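PDB 2D81: PHB depolymerase from Penicillium funiculosum, which breaks down the polyester poly(3-hydroxybutyrate) by hydrolysing its ester bonds, working through an alpha/beta hydrolase fold. Local coordinates for residues 92-97 / 165-170; 14-19 / 245-250; 47-52 / 71-76. All coordinates share one frame; numbering follows the deposited sequence.

Contact 1 of 3, residues 92-97 / 165-170. With NAG (2-acetamido-2-deoxy-beta-D-glucopyranose), chain B.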
loop_
_atom_site.group_PDB
_atom_site.type_symbol
_atom_site.label_atom_id
_atom_site.label_comp_id
_atom_site.label_asym_id
_atom_site.label_seq_id
_atom_site.Cartn_x
_atom_site.Cartn_y
_atom_site.Cartn_z
ATOM N N LYS A 92 5.418 2.731 13.096
ATOM C CA LYS A 92 4.106 3.361 13.151
ATOM C C LYS A 92 3.193 2.624 12.183
ATOM O O LYS A 92 3.507 2.495 10.999
ATOM C CB LYS A 92 4.201 4.838 12.756
ATOM C CG LYS A 92 5.152 5.657 13.617
ATOM C CD LYS A 92 4.720 5.657 15.072
ATOM C CE LYS A 92 3.433 6.439 15.272
ATOM N NZ LYS A 92 3.643 7.892 15.031
ATOM N N ILE A 93 2.066 2.132 12.688
ATOM C CA ILE A 93 1.146 1.360 11.865
ATOM C C ILE A 93 -0.238 1.985 11.899
ATOM O O ILE A 93 -0.830 2.158 12.966
ATOM C CB ILE A 93 1.062 -0.105 12.347
ATOM C CG1 ILE A 93 2.449 -0.748 12.285
ATOM C CG2 ILE A 93 0.080 -0.891 11.478
ATOM C CD1 ILE A 93 2.501 -2.163 12.822
ATOM N N TYR A 94 -0.731 2.340 10.717
ATOM C CA TYR A 94 -2.048 2.939 10.557
ATOM C C TYR A 94 -2.973 1.941 9.870
ATOM O O TYR A 94 -2.595 1.318 8.882
ATOM C CB TYR A 94 -1.948 4.211 9.709
ATOM C CG TYR A 94 -3.292 4.791 9.324
ATOM C CD1 TYR A 94 -3.973 5.655 10.177
ATOM C CD2 TYR A 94 -3.896 4.446 8.114
ATOM C CE1 TYR A 94 -5.223 6.163 9.836
ATOM C CE2 TYR A 94 -5.146 4.945 7.765
ATOM C CZ TYR A 94 -5.802 5.803 8.630
ATOM O OH TYR A 94 -7.040 6.290 8.292
ATOM N N MET A 95 -4.182 1.792 10.400
ATOM C CA MET A 95 -5.169 0.882 9.824
ATOM C C MET A 95 -6.537 1.547 9.748
ATOM O O MET A 95 -6.937 2.263 10.666
ATOM C CB MET A 95 -5.256 -0.399 10.658
ATOM C CG MET A 95 -4.032 -1.287 10.528
ATOM S SD MET A 95 -4.071 -2.691 11.649
ATOM C CE MET A 95 -3.407 -1.924 13.125
ATOM N N TRP A 96 -7.247 1.314 8.647
ATOM C CA TRP A 96 -8.553 1.931 8.424
ATOM C C TRP A 96 -9.528 0.945 7.807
ATOM O O TRP A 96 -9.161 0.140 6.954
ATOM C CB TRP A 96 -8.430 3.139 7.489
ATOM C CG TRP A 96 -9.757 3.782 7.163
ATOM C CD1 TRP A 96 -10.412 4.732 7.897
ATOM C CD2 TRP A 96 -10.603 3.492 6.040
ATOM N NE1 TRP A 96 -11.610 5.048 7.305
ATOM C CE2 TRP A 96 -11.754 4.304 6.163
ATOM C CE3 TRP A 96 -10.502 2.624 4.941
ATOM C CZ2 TRP A 96 -12.797 4.277 5.227
ATOM C CZ3 TRP A 96 -11.543 2.597 4.010
ATOM C CH2 TRP A 96 -12.674 3.420 4.162
ATOM N N THR A 97 -10.779 1.019 8.241
ATOM C CA THR A 97 -11.849 0.309 7.567
ATOM C C THR A 97 -13.114 1.157 7.571
ATOM O O THR A 97 -13.337 1.957 8.483
ATOM C CB THR A 97 -12.142 -1.039 8.253
ATOM O OG1 THR A 97 -13.174 -1.726 7.532
ATOM C CG2 THR A 97 -12.588 -0.820 9.692
ATOM N N ALA A 165 -5.712 9.763 3.368
ATOM C CA ALA A 165 -4.304 9.920 3.019
ATOM C C ALA A 165 -3.599 10.740 4.088
ATOM O O ALA A 165 -2.514 10.381 4.548
ATOM C CB ALA A 165 -4.170 10.599 1.655
ATOM N N GLY A 166 -4.229 11.841 4.485
ATOM C CA GLY A 166 -3.654 12.693 5.508
ATOM C C GLY A 166 -3.532 11.993 6.848
ATOM O O GLY A 166 -2.528 12.131 7.540
ATOM N N ALA A 167 -4.564 11.244 7.222
ATOM C CA ALA A 167 -4.542 10.515 8.484
ATOM C C ALA A 167 -3.380 9.525 8.500
ATOM O O ALA A 167 -2.639 9.441 9.479
ATOM C CB ALA A 167 -5.861 9.779 8.687
ATOM N N ALA A 168 -3.228 8.777 7.413
ATOM C CA ALA A 168 -2.164 7.780 7.323
ATOM C C ALA A 168 -0.779 8.422 7.382
ATOM O O ALA A 168 0.088 7.974 8.134
ATOM C CB ALA A 168 -2.310 6.970 6.034
ATOM N N LEU A 169 -0.569 9.469 6.591
ATOM C CA LEU A 169 0.741 10.116 6.537
ATOM C C LEU A 169 1.096 10.819 7.843
ATOM O O LEU A 169 2.243 10.760 8.296
ATOM C CB LEU A 169 0.795 11.115 5.376
ATOM C CG LEU A 169 0.744 10.510 3.970
ATOM C CD1 LEU A 169 0.730 11.627 2.936
ATOM C CD2 LEU A 169 1.947 9.589 3.757
ATOM N N LYS A 170 0.118 11.481 8.452
ATOM C CA LYS A 170 0.352 12.112 9.740
ATOM C C LYS A 170 0.623 11.080 10.827
ATOM O O LYS A 170 1.441 11.318 11.711
ATOM C CB LYS A 170 -0.833 13.001 10.133
ATOM C CG LYS A 170 -0.891 14.303 9.341
ATOM C CD LYS A 170 -1.975 15.242 9.853
ATOM C CE LYS A 170 -3.367 14.704 9.587
ATOM N NZ LYS A 170 -4.407 15.639 10.102
HETATM C C1 NAG B . 6.987 4.829 18.333
HETATM C C2 NAG B . 8.277 4.140 18.814
HETATM C C3 NAG B . 9.473 5.114 18.817
HETATM C C4 NAG B . 9.538 5.980 17.549
HETATM C C5 NAG B . 8.168 6.577 17.246
HETATM C C6 NAG B . 8.133 7.403 15.976
HETATM C C7 NAG B . 8.475 2.453 20.543
HETATM C C8 NAG B . 8.702 2.240 22.031
HETATM N N2 NAG B . 8.054 3.658 20.165
HETATM O O3 NAG B . 10.681 4.375 18.925
HETATM O O4 NAG B . 10.473 7.028 17.745
HETATM O O5 NAG B . 7.207 5.516 17.099
HETATM O O6 NAG B . 7.131 8.407 16.052
HETATM O O7 NAG B . 8.681 1.531 19.754
#
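Tyr94 carries this contact, and two torsions aim its ring at Ala167 and Ala168. Its CG stands anti to the backbone N (chi1 172°), which sends the ring from the strand toward helix 165-170. A chi2 of 85° then presents a face of the ring to the helix backbone. Ala168 CA sits almost over the middle of that face, 3.8 Å from the ring centroid and 13° off the normal. This is a CH-pi contact. Ala168 CB lies beside it, 3.6 Å from Tyr94 CD2. Ala167 covers the far part of the ring. Its CB is 3.8 Å from Tyr94 CE1 and 3.7 Å from Tyr94 OH, and its carbonyl carbon lies above the rim of the same face.

The strand belongs to the central sheet of the alpha/beta hydrolase fold, and helix 164-173 packs on one side of it. Ile93 and Met95 turn to helix 106-116 instead. The small alanines let the helix come close, with the CA atoms of Tyr94 and Ala168 only 5.8 Å apart. Phe43 of the next strand also meets the Tyr94 ring.

At the start of the strand, Lys92 curls back through bends at chi2, chi3 and chi4. Its CD comes within 3.2 Å of NAG O5, so the sugar meets the aliphatic part of the chain. The sugar is probably linked through Asn124. Lys92 NZ bonds to Trp171 O and makes a cation-pi contact with the Trp171 ring.

Between strand and helix the contact is apolar, made by ring carbons against alanine CA and CB atoms. The one polar group of the ring, Tyr94 OH, is satisfied by Tyr162 OH, so burying the tyrosine probably costs little.

Contact 2 of 3, residues 14-19 / 245-250; sequences SVSGLA and TGYNKW
Tyr247 reaches across from its helix to Ser16 on the central strand that holds it. From CA, the CB atom of Tyr247 points toward the strand. CG stands anti to the carbonyl carbon (chi1 -69°), which carries the ring in the same direction. On one side of the ring, CD1 passes the Thr245 hydroxyl, which lies in the ring plane at the edge; CD1 is 3.1 Å from Thr245 OG1. That hydroxyl is itself bonded to Phe241 O. On the other side, CE2 comes to 3.4 Å from Ser16 OG, and CZ to 3.5 Å from the same oxygen. At the tip, Tyr247 OH meets Ser16 OG at 2.8 Å in a hydrogen bond in which either hydroxyl could be the donor. Ser16 OG approaches the edge of the ring, near its plane.

The strand runs in the middle of the sheet of an alpha/beta hydrolase. It leads into the nucleophile elbow, where Ala19 stands right before a helix with a positive phi of 61°. Ala19 is engineered: it replaces the serine expected to be the nucleophile. The strand thus runs toward the site of the bound trimer. On the helix side, Gly246 turns the chain with a positive phi just before Tyr247.

Ser16 OG is also bonded to His224 NE2, so two partners grip it. His224 ND1 in turn bonds to Ser14 OG, and the His224 ring meets the Tyr247 ring at about 25° between planes. With a phenylalanine in place of Tyr247, Ser16 OG would probably lose one of these two partners and its hydroxyl would be less firmly fixed. Ala165, Phe43 and Ala226 also touch the Tyr247 side chain, which is buried among them.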
loop_
_atom_site.group_PDB
_atom_site.type_symbol
_atom_site.label_atom_id
_atom_site.label_comp_id
_atom_site.label_asym_id
_atom_site.label_seq_id
_atom_site.Cartn_x
_atom_site.Cartn_y
_atom_site.Cartn_z
ATOM N N SER A 14 8.170 4.593 3.910
ATOM C CA SER A 14 6.958 3.931 4.382
ATOM C C SER A 14 6.075 3.564 3.192
ATOM O O SER A 14 6.389 3.910 2.050
ATOM C CB SER A 14 6.186 4.852 5.333
ATOM O OG SER A 14 5.811 6.058 4.686
ATOM N N VAL A 15 4.974 2.866 3.462
ATOM C CA VAL A 15 4.078 2.396 2.408
ATOM C C VAL A 15 2.640 2.267 2.919
ATOM O O VAL A 15 2.416 1.980 4.096
ATOM C CB VAL A 15 4.549 1.021 1.858
ATOM C CG1 VAL A 15 4.613 -0.004 2.993
ATOM C CG2 VAL A 15 3.609 0.541 0.760
ATOM N N SER A 16 1.672 2.493 2.032
ATOM C CA SER A 16 0.264 2.226 2.336
ATOM C C SER A 16 -0.468 1.805 1.066
ATOM O O SER A 16 0.076 1.909 -0.033
ATOM C CB SER A 16 -0.415 3.468 2.942
ATOM O OG SER A 16 -0.612 4.496 1.984
ATOM N N GLY A 17 -1.700 1.331 1.217
ATOM C CA GLY A 17 -2.476 0.944 0.053
ATOM C C GLY A 17 -3.900 0.552 0.384
ATOM O O GLY A 17 -4.249 0.379 1.553
ATOM N N LEU A 18 -4.722 0.418 -0.653
ATOM C CA LEU A 18 -6.130 0.061 -0.494
ATOM C C LEU A 18 -6.397 -1.370 -0.949
ATOM O O LEU A 18 -5.981 -1.769 -2.036
ATOM C CB LEU A 18 -7.007 1.009 -1.312
ATOM C CG LEU A 18 -8.502 0.673 -1.349
ATOM C CD1 LEU A 18 -9.143 0.969 0.003
ATOM C CD2 LEU A 18 -9.168 1.490 -2.441
ATOM N N ALA A 19 -7.104 -2.127 -0.116
ATOM C CA ALA A 19 -7.614 -3.442 -0.491
ATOM C C ALA A 19 -6.481 -4.406 -0.841
ATOM O O ALA A 19 -5.671 -4.745 0.023
ATOM C CB ALA A 19 -8.588 -3.306 -1.657
ATOM N N THR A 245 -6.734 10.615 -4.532
ATOM C CA THR A 245 -6.582 10.041 -3.198
ATOM C C THR A 245 -6.123 11.062 -2.165
ATOM O O THR A 245 -6.392 10.909 -0.975
ATOM C CB THR A 245 -5.586 8.869 -3.193
ATOM O OG1 THR A 245 -4.372 9.270 -3.841
ATOM C CG2 THR A 245 -6.181 7.663 -3.910
ATOM N N GLY A 246 -5.417 12.093 -2.617
ATOM C CA GLY A 246 -5.041 13.162 -1.708
ATOM C C GLY A 246 -3.672 13.050 -1.055
ATOM O O GLY A 246 -3.318 13.894 -0.233
ATOM N N TYR A 247 -2.895 12.027 -1.404
ATOM C CA TYR A 247 -1.538 11.911 -0.867
ATOM C C TYR A 247 -0.697 13.118 -1.256
ATOM O O TYR A 247 0.061 13.651 -0.441
ATOM C CB TYR A 247 -0.827 10.659 -1.389
ATOM C CG TYR A 247 -1.361 9.342 -0.881
ATOM C CD1 TYR A 247 -2.339 8.647 -1.583
ATOM C CD2 TYR A 247 -0.854 8.767 0.286
ATOM C CE1 TYR A 247 -2.798 7.409 -1.145
ATOM C CE2 TYR A 247 -1.307 7.532 0.737
ATOM C CZ TYR A 247 -2.277 6.857 0.013
ATOM O OH TYR A 247 -2.718 5.629 0.437
ATOM N N ASN A 248 -0.821 13.534 -2.512
ATOM C CA ASN A 248 0.076 14.545 -3.055
ATOM C C ASN A 248 -0.106 15.888 -2.366
ATOM O O ASN A 248 0.848 16.653 -2.238
ATOM C CB ASN A 248 -0.136 14.702 -4.564
ATOM C CG ASN A 248 0.131 13.419 -5.322
ATOM O OD1 ASN A 248 0.831 12.534 -4.832
ATOM N ND2 ASN A 248 -0.416 13.318 -6.528
ATOM N N LYS A 249 -1.329 16.171 -1.921
ATOM C CA LYS A 249 -1.615 17.416 -1.212
ATOM C C LYS A 249 -0.747 17.548 0.034
ATOM O O LYS A 249 -0.257 18.635 0.350
ATOM C CB LYS A 249 -3.091 17.470 -0.807
ATOM C CG LYS A 249 -4.057 17.437 -1.978
ATOM C CD LYS A 249 -5.497 17.522 -1.505
ATOM C CE LYS A 249 -6.458 17.537 -2.679
ATOM N NZ LYS A 249 -6.226 18.712 -3.565
ATOM N N TRP A 250 -0.562 16.436 0.741
ATOM C CA TRP A 250 0.268 16.420 1.938
ATOM C C TRP A 250 1.757 16.360 1.608
ATOM O O TRP A 250 2.571 17.034 2.244
ATOM C CB TRP A 250 -0.120 15.237 2.833
ATOM C CG TRP A 250 -1.443 15.427 3.503
ATOM C CD1 TRP A 250 -2.664 14.991 3.066
ATOM C CD2 TRP A 250 -1.688 16.165 4.705
ATOM N NE1 TRP A 250 -3.655 15.418 3.922
ATOM C CE2 TRP A 250 -3.082 16.141 4.936
ATOM C CE3 TRP A 250 -0.863 16.851 5.610
ATOM C CZ2 TRP A 250 -3.670 16.775 6.036
ATOM C CZ3 TRP A 250 -1.449 17.482 6.704
ATOM C CH2 TRP A 250 -2.840 17.439 6.905
#

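Contact 3 of 3, residues 47-52 / 71-76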
loop_
_atom_site.group_PDB
_atom_site.type_symbol
_atom_site.label_atom_id
_atom_site.label_comp_id
_atom_site.label_asym_id
_atom_site.label_seq_id
_atom_site.Cartn_x
_atom_site.Cartn_y
_atom_site.Cartn_z
ATOM N N PRO A 47 -4.904 -9.588 7.083
ATOM C CA PRO A 47 -3.731 -10.264 7.646
ATOM C C PRO A 47 -2.602 -10.585 6.667
ATOM O O PRO A 47 -2.832 -11.035 5.543
ATOM C CB PRO A 47 -4.329 -11.525 8.266
ATOM C CG PRO A 47 -5.683 -11.062 8.700
ATOM C CD PRO A 47 -6.141 -10.279 7.490
ATOM N N TYR A 48 -1.376 -10.350 7.119
ATOM C CA TYR A 48 -0.196 -10.857 6.438
ATOM C C TYR A 48 -0.291 -12.378 6.277
ATOM O O TYR A 48 -0.478 -13.096 7.258
ATOM C CB TYR A 48 1.053 -10.508 7.246
ATOM C CG TYR A 48 2.305 -11.130 6.686
ATOM C CD1 TYR A 48 2.959 -10.566 5.587
ATOM C CD2 TYR A 48 2.803 -12.319 7.213
ATOM C CE1 TYR A 48 4.077 -11.175 5.028
ATOM C CE2 TYR A 48 3.918 -12.938 6.661
ATOM C CZ TYR A 48 4.547 -12.365 5.570
ATOM O OH TYR A 48 5.623 -12.997 5.004
ATOM N N ASP A 49 -0.161 -12.852 5.039
ATOM C CA ASP A 49 -0.158 -14.285 4.718
ATOM C C ASP A 49 -1.555 -14.887 4.868
ATOM O O ASP A 49 -1.704 -16.102 4.987
ATOM C CB ASP A 49 0.833 -15.042 5.623
ATOM C CG ASP A 49 1.355 -16.333 4.988
ATOM O OD1 ASP A 49 1.296 -17.397 5.642
ATOM O OD2 ASP A 49 1.843 -16.283 3.841
ATOM N N CYS A 50 -2.577 -14.035 4.840
ATOM C CA CYS A 50 -3.948 -14.485 5.085
ATOM C C CYS A 50 -4.344 -15.653 4.182
ATOM O O CYS A 50 -4.945 -16.625 4.637
ATOM C CB CYS A 50 -4.942 -13.333 4.880
ATOM S SG CYS A 50 -6.586 -13.692 5.596
ATOM N N ALA A 51 -4.001 -15.558 2.901
ATOM C CA ALA A 51 -4.562 -16.466 1.906
ATOM C C ALA A 51 -3.685 -17.673 1.595
ATOM O O ALA A 51 -3.947 -18.394 0.632
ATOM C CB ALA A 51 -4.863 -15.702 0.617
ATOM N N ARG A 52 -2.648 -17.906 2.395
ATOM C CA ARG A 52 -1.737 -19.004 2.085
ATOM C C ARG A 52 -2.335 -20.362 2.436
ATOM O O ARG A 52 -2.184 -21.321 1.677
ATOM C CB ARG A 52 -0.394 -18.835 2.805
ATOM C CG ARG A 52 0.631 -19.901 2.410
ATOM C CD ARG A 52 1.952 -19.738 3.144
ATOM N NE ARG A 52 2.739 -18.605 2.659
ATOM C CZ ARG A 52 3.632 -18.672 1.674
ATOM N NH1 ARG A 52 4.297 -17.584 1.312
ATOM N NH2 ARG A 52 3.871 -19.824 1.059
ATOM N N THR A 71 0.244 -15.968 11.737
ATOM C CA THR A 71 1.043 -15.418 12.824
ATOM C C THR A 71 2.221 -16.334 13.157
ATOM O O THR A 71 3.335 -15.861 13.398
ATOM C CB THR A 71 0.186 -15.197 14.092
ATOM O OG1 THR A 71 -0.906 -14.318 13.777
ATOM C CG2 THR A 71 1.028 -14.571 15.207
ATOM N N ALA A 72 1.977 -17.641 13.161
ATOM C CA ALA A 72 3.045 -18.617 13.361
ATOM C C ALA A 72 4.118 -18.494 12.281
ATOM O O ALA A 72 5.312 -18.605 12.566
ATOM C CB ALA A 72 2.470 -20.029 13.367
ATOM N N ASN A 73 3.695 -18.265 11.043
ATOM C CA ASN A 73 4.647 -18.097 9.949
ATOM C C ASN A 73 5.517 -16.858 10.148
ATOM O O ASN A 73 6.723 -16.891 9.889
ATOM C CB ASN A 73 3.910 -18.020 8.606
ATOM C CG ASN A 73 3.438 -19.387 8.116
ATOM O OD1 ASN A 73 2.631 -19.487 7.186
ATOM N ND2 ASN A 73 3.950 -20.443 8.735
ATOM N N MET A 74 4.916 -15.766 10.612
ATOM C CA MET A 74 5.691 -14.564 10.898
ATOM C C MET A 74 6.804 -14.862 11.900
ATOM O O MET A 74 7.944 -14.437 11.716
ATOM C CB MET A 74 4.780 -13.452 11.432
ATOM C CG MET A 74 3.882 -12.844 10.361
ATOM S SD MET A 74 2.804 -11.533 10.957
ATOM C CE MET A 74 3.981 -10.215 11.213
ATOM N N LYS A 75 6.473 -15.600 12.956
ATOM C CA LYS A 75 7.466 -15.976 13.953
ATOM C C LYS A 75 8.527 -16.887 13.353
ATOM O O LYS A 75 9.718 -16.702 13.588
ATOM C CB LYS A 75 6.794 -16.673 15.138
ATOM C CG LYS A 75 5.889 -15.763 15.944
ATOM C CD LYS A 75 5.241 -16.496 17.103
ATOM C CE LYS A 75 4.291 -15.590 17.867
ATOM N NZ LYS A 75 3.588 -16.322 18.955
ATOM N N SER A 76 8.087 -17.864 12.568
ATOM C CA SER A 76 8.995 -18.867 12.026
ATOM C C SER A 76 9.944 -18.290 10.979
ATOM O O SER A 76 11.116 -18.664 10.931
ATOM C CB SER A 76 8.197 -20.021 11.416
ATOM O OG SER A 76 7.378 -20.635 12.394
#
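A type II beta turn from Pro47 to Cys50 directs the CB atoms of Tyr48 and Asp49 toward helix 71-76, and a type I turn from Asp49 to Arg52 follows. Asp49 has positive phi, and Cys50 N closes the first turn on Pro47 O.

Tyr48 makes the apolar half of the contact. Its CG is anti to the backbone N (chi1 174°), which swings the ring out to the CG end of Met74. The ring and the methionine chain cross obliquely. Met74 CG is 3.4 Å from Tyr48 CD2 and 3.7 Å from Tyr48 CE2. Met74 SD lies 4.9 Å from the ring centroid, 56° off the normal, in an oblique Met-aromatic contact. The phenol oxygen, Tyr48 OH, bonds to Asp296 O.

Asn73 lies against Asp49. The two side chains cross at about a right angle. Within the loop, Arg52 NE donates to Asp49 OD2 at 2.8 Å, with an N-H...O angle of 163°. Asp49 OD2 uses its syn lone pair and lies nearly in the guanidinium plane of Arg52, so this salt bridge is well aligned. Arg52 NH1 has a second salt bridge, to Asp296. The disulfide from Cys50 to Cys59 ties the same loop elsewhere.

Asp49 OD2 and Asp296 OD2 lie close together. Arg52 bridges the two acids and probably offsets their repulsion, which would let a carboxylate remain buried beside the helix.

Overall arrangement
Contacts 1 and 2 are neighbours, with centres 9 Å apart. Both join the central sheet to the helices on one of its sides, 164-173 and 247-251. Helix 164-173 touches helix 247-251 and the turn before it: Gly166 CA is 3.2 Å from Trp250 NE1, and Ala165 CB is 3.5 Å from Thr245 O. Contact 3 is more peripheral, with its centre about 22 Å from that of contact 1 and about 25 Å from that of contact 2. It borders helices 20-31 and 106-116. Along the chain, contact 2 spans both others; contact 3 closes before contact 1 opens. Contact 2 therefore brings an early strand together with a late helix in the core of the hydrolase.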